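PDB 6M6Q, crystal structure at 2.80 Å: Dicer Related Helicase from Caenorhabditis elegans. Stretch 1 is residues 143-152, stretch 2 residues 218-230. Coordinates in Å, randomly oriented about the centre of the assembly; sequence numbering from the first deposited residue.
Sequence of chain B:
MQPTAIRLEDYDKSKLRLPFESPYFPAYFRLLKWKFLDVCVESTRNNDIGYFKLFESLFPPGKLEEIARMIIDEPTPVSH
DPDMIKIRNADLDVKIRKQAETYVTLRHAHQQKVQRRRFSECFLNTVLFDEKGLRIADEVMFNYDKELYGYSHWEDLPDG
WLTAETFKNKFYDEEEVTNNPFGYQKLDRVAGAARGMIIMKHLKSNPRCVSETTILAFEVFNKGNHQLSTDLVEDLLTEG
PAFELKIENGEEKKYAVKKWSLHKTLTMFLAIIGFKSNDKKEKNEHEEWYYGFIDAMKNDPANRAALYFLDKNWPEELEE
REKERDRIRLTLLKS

Stretch 1 143-152: NYDKELYGYS
Stretch 2 (218-230) FEVFNKGNHQLST

A helix start and a loop can be joined through one carboxylate oxygen, and this Dicer-related helicase gives a worked example: Asp 145 OD2 accepts both from the helix and from a loop amide. One helix closes at Tyr 144; Asp 145 leaves helical geometry (phi/psi -154/115) and N-caps the helix beginning at Lys 146, which runs on through Tyr 151 with helical phi/psi and i to i+4 bonds such as Tyr 151 N to Glu 147 O at 2.8 Å. With chi1 t (-172°) and chi2 82°, Asp 145 OD2 accepts from Leu 148 N at 2.8 Å.

The opposing stretch is helical over Phe 218 to Phe 221, in a helix that begins earlier, and is loop by Lys 223 (-78/116). The register is set by Leu 148 and Asn 225, whose CA atoms lie 6.7 Å apart. Asn 225, chi1 p (51°) and chi2 22°, aims ND2 at two carboxylates: Asn 225 ND2 donates to Asp 145 OD2 at 2.8 Å and to Glu 147 OE2 at 2.9 Å. Glu 147 (chi1 t, chi2 m, chi3 161°) OE1 forms a salt bridge to Lys 223 NZ at 2.6 Å, and Glu 147 OE2 is also near that amine, at 3.2 Å; Lys 223 has chi1 t, chi2 p, chi3 t and chi4 -96°.

Beside this polar network, Leu 148 (t, p) brings CD1 to 3.8 Å from His 226 CD2. His 226, chi1 m (-66°) and chi2 -175°, has a CA-to-CB bond pointing sideways, yet its ring end approaches. His 226 ND1 donates to Glu 219 O at 2.8 Å, and in this pose the imidazole edge meets the face of Tyr 151 (chi1 t, chi2 87°): centroids 4.7 Å apart, planes at 63°, Tyr 151 CE2 to His 226 CE1 3.4 Å.

Tyr 151 OH lies 2.9 Å from Glu 219 OE2 (chi1 m, chi2 m, chi3 47°). A water joins them, 2.6 Å from Tyr 151 OH and donating to Glu 219 OE2 at 2.8 Å. Another links Tyr 144 OH (3.0 Å) with Ser 229 OG (2.5 Å).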

# COMPACT_ATOMS: atom_id res chain seq x y z
N ASN B 143 -8.47 19.65 -19.73
CA ASN B 143 -9.12 19.61 -21.07
C ASN B 143 -10.55 19.06 -20.93
O ASN B 143 -11.40 19.44 -21.76
CB ASN B 143 -8.31 18.77 -22.07
CG ASN B 143 -6.96 19.38 -22.42
OD1 ASN B 143 -6.64 20.50 -22.04
ND2 ASN B 143 -6.17 18.63 -23.16
N TYR B 144 -10.81 18.22 -19.92
CA TYR B 144 -12.14 17.60 -19.67
C TYR B 144 -13.09 18.65 -19.07
O TYR B 144 -14.16 18.87 -19.62
CB TYR B 144 -12.04 16.36 -18.77
CG TYR B 144 -13.38 15.87 -18.26
CD1 TYR B 144 -14.30 15.25 -19.11
CD2 TYR B 144 -13.76 16.06 -16.94
CE1 TYR B 144 -15.55 14.86 -18.66
CE2 TYR B 144 -15.01 15.66 -16.47
CZ TYR B 144 -15.91 15.07 -17.34
OH TYR B 144 -17.14 14.67 -16.91
N ASP B 145 -12.71 19.24 -17.94
CA ASP B 145 -13.55 20.18 -17.16
C ASP B 145 -12.63 21.12 -16.36
O ASP B 145 -11.89 20.63 -15.46
CB ASP B 145 -14.51 19.43 -16.23
CG ASP B 145 -15.52 20.30 -15.53
OD1 ASP B 145 -16.53 20.63 -16.15
OD2 ASP B 145 -15.31 20.62 -14.37
N LYS B 146 -12.69 22.42 -16.69
CA LYS B 146 -11.86 23.49 -16.07
C LYS B 146 -12.21 23.59 -14.58
O LYS B 146 -11.28 23.80 -13.78
CB LYS B 146 -12.12 24.82 -16.78
CG LYS B 146 -11.95 24.79 -18.30
CD LYS B 146 -10.58 25.19 -18.75
CE LYS B 146 -10.33 24.91 -20.21
NZ LYS B 146 -11.03 25.89 -21.08
N GLU B 147 -13.50 23.47 -14.23
CA GLU B 147 -14.00 23.63 -12.83
C GLU B 147 -13.41 22.52 -11.96
O GLU B 147 -12.96 22.82 -10.85
CB GLU B 147 -15.53 23.57 -12.78
CG GLU B 147 -16.13 24.11 -11.48
CD GLU B 147 -16.10 23.16 -10.29
OE1 GLU B 147 -16.23 23.65 -9.16
OE2 GLU B 147 -16.00 21.95 -10.49
N LEU B 148 -13.43 21.28 -12.45
CA LEU B 148 -12.90 20.10 -11.74
C LEU B 148 -11.38 20.25 -11.60
O LEU B 148 -10.89 20.06 -10.47
CB LEU B 148 -13.30 18.83 -12.51
CG LEU B 148 -13.07 17.49 -11.80
CD1 LEU B 148 -13.71 17.44 -10.41
CD2 LEU B 148 -13.60 16.35 -12.66
N TYR B 149 -10.70 20.70 -12.65
CA TYR B 149 -9.25 21.06 -12.61
C TYR B 149 -9.03 22.02 -11.45
O TYR B 149 -8.24 21.70 -10.56
CB TYR B 149 -8.77 21.67 -13.93
CG TYR B 149 -7.41 22.32 -13.89
CD1 TYR B 149 -7.28 23.70 -13.81
CD2 TYR B 149 -6.24 21.58 -13.99
CE1 TYR B 149 -6.04 24.32 -13.79
CE2 TYR B 149 -4.99 22.18 -13.97
CZ TYR B 149 -4.90 23.57 -13.88
OH TYR B 149 -3.68 24.18 -13.88
N GLY B 150 -9.81 23.10 -11.41
CA GLY B 150 -9.74 24.12 -10.36
C GLY B 150 -9.94 23.53 -8.98
O GLY B 150 -9.13 23.84 -8.07
N TYR B 151 -10.96 22.69 -8.84
CA TYR B 151 -11.39 22.08 -7.56
C TYR B 151 -10.25 21.21 -7.00
O TYR B 151 -10.05 21.20 -5.75
CB TYR B 151 -12.70 21.31 -7.78
CG TYR B 151 -13.39 20.90 -6.51
CD1 TYR B 151 -14.28 21.74 -5.86
CD2 TYR B 151 -13.16 19.66 -5.94
CE1 TYR B 151 -14.90 21.37 -4.67
CE2 TYR B 151 -13.78 19.27 -4.76
CZ TYR B 151 -14.66 20.13 -4.13
OH TYR B 151 -15.25 19.76 -2.95
N SER B 152 -9.51 20.55 -7.90
CA SER B 152 -8.37 19.65 -7.56
C SER B 152 -7.15 20.48 -7.11
O SER B 152 -6.22 19.88 -6.50
CB SER B 152 -8.03 18.74 -8.73
OG SER B 152 -7.22 19.40 -9.69
N PHE B 218 -23.74 17.27 -0.65
CA PHE B 218 -23.84 18.00 -1.93
C PHE B 218 -22.70 17.59 -2.87
O PHE B 218 -22.99 17.32 -4.07
CB PHE B 218 -23.85 19.51 -1.70
CG PHE B 218 -23.78 20.29 -2.99
CD1 PHE B 218 -24.89 20.37 -3.83
CD2 PHE B 218 -22.58 20.83 -3.42
CE1 PHE B 218 -24.79 21.00 -5.06
CE2 PHE B 218 -22.50 21.48 -4.63
CZ PHE B 218 -23.61 21.57 -5.45
N GLU B 219 -21.45 17.59 -2.37
CA GLU B 219 -20.23 17.34 -3.18
C GLU B 219 -20.19 15.86 -3.58
O GLU B 219 -19.65 15.58 -4.66
CB GLU B 219 -18.95 17.72 -2.44
CG GLU B 219 -18.88 19.17 -2.00
CD GLU B 219 -18.68 20.20 -3.11
OE1 GLU B 219 -19.39 20.12 -4.13
OE2 GLU B 219 -17.86 21.12 -2.91
N VAL B 220 -20.84 14.97 -2.80
CA VAL B 220 -20.91 13.52 -3.14
C VAL B 220 -22.07 13.21 -4.11
O VAL B 220 -21.82 12.46 -5.05
CB VAL B 220 -20.95 12.65 -1.88
CG1 VAL B 220 -21.49 11.26 -2.19
CG2 VAL B 220 -19.57 12.57 -1.22
N PHE B 221 -23.27 13.77 -3.93
CA PHE B 221 -24.47 13.36 -4.71
C PHE B 221 -24.86 14.41 -5.77
O PHE B 221 -25.41 14.01 -6.79
CB PHE B 221 -25.65 13.06 -3.79
CG PHE B 221 -25.43 11.92 -2.84
CD1 PHE B 221 -25.53 10.61 -3.26
CD2 PHE B 221 -25.12 12.17 -1.51
CE1 PHE B 221 -25.30 9.56 -2.37
CE2 PHE B 221 -24.90 11.12 -0.62
CZ PHE B 221 -24.98 9.82 -1.05
N ASN B 222 -24.71 15.70 -5.51
CA ASN B 222 -25.39 16.73 -6.33
C ASN B 222 -24.39 17.51 -7.19
O ASN B 222 -24.85 18.17 -8.14
CB ASN B 222 -26.30 17.62 -5.47
CG ASN B 222 -27.47 16.84 -4.92
OD1 ASN B 222 -27.79 16.94 -3.74
ND2 ASN B 222 -28.06 16.00 -5.76
N LYS B 223 -23.09 17.42 -6.92
CA LYS B 223 -22.06 18.02 -7.83
C LYS B 223 -21.87 17.11 -9.04
O LYS B 223 -21.44 15.97 -8.86
CB LYS B 223 -20.74 18.27 -7.11
CG LYS B 223 -19.78 19.18 -7.86
CD LYS B 223 -19.99 20.66 -7.53
CE LYS B 223 -19.31 21.59 -8.52
NZ LYS B 223 -17.98 22.03 -8.02
N GLY B 224 -22.20 17.62 -10.23
CA GLY B 224 -22.29 16.87 -11.49
C GLY B 224 -20.95 16.29 -11.93
O GLY B 224 -20.97 15.22 -12.54
N ASN B 225 -19.83 16.98 -11.70
CA ASN B 225 -18.49 16.52 -12.17
C ASN B 225 -17.82 15.66 -11.08
O ASN B 225 -16.68 15.25 -11.29
CB ASN B 225 -17.62 17.67 -12.68
CG ASN B 225 -17.49 18.86 -11.75
OD1 ASN B 225 -17.70 18.74 -10.54
ND2 ASN B 225 -17.12 20.00 -12.30
N HIS B 226 -18.51 15.36 -9.98
CA HIS B 226 -18.08 14.37 -8.95
C HIS B 226 -18.83 13.06 -9.16
O HIS B 226 -18.93 12.26 -8.19
CB HIS B 226 -18.30 14.93 -7.55
CG HIS B 226 -17.44 16.10 -7.24
ND1 HIS B 226 -17.44 16.68 -5.99
CD2 HIS B 226 -16.50 16.76 -7.96
CE1 HIS B 226 -16.58 17.67 -5.97
NE2 HIS B 226 -15.99 17.74 -7.16
N GLN B 227 -19.41 12.89 -10.35
CA GLN B 227 -20.23 11.72 -10.75
C GLN B 227 -19.54 11.06 -11.93
O GLN B 227 -18.98 11.80 -12.76
CB GLN B 227 -21.64 12.12 -11.19
CG GLN B 227 -22.31 13.14 -10.29
CD GLN B 227 -22.68 12.52 -8.98
OE1 GLN B 227 -23.18 11.39 -8.92
NE2 GLN B 227 -22.39 13.24 -7.90
N LEU B 228 -19.55 9.73 -11.98
CA LEU B 228 -18.89 8.97 -13.07
C LEU B 228 -19.86 8.91 -14.24
O LEU B 228 -21.08 8.91 -13.99
CB LEU B 228 -18.49 7.58 -12.57
CG LEU B 228 -17.63 7.55 -11.30
CD1 LEU B 228 -17.42 6.11 -10.83
CD2 LEU B 228 -16.29 8.25 -11.50
N SER B 229 -19.33 8.97 -15.45
CA SER B 229 -20.08 9.04 -16.73
C SER B 229 -20.27 7.64 -17.33
O SER B 229 -21.21 7.49 -18.12
CB SER B 229 -19.40 9.96 -17.71
OG SER B 229 -19.20 11.25 -17.16
N THR B 230 -19.39 6.67 -17.00
CA THR B 230 -19.41 5.31 -17.63
C THR B 230 -20.09 4.29 -16.69
O THR B 230 -19.96 4.42 -15.47
CB THR B 230 -18.02 4.82 -18.10
OG1 THR B 230 -17.22 4.41 -16.99
CG2 THR B 230 -17.28 5.85 -18.92
O HOH W 1 -19.50 13.45 -18.36
O HOH W 2 -16.03 20.87 -0.79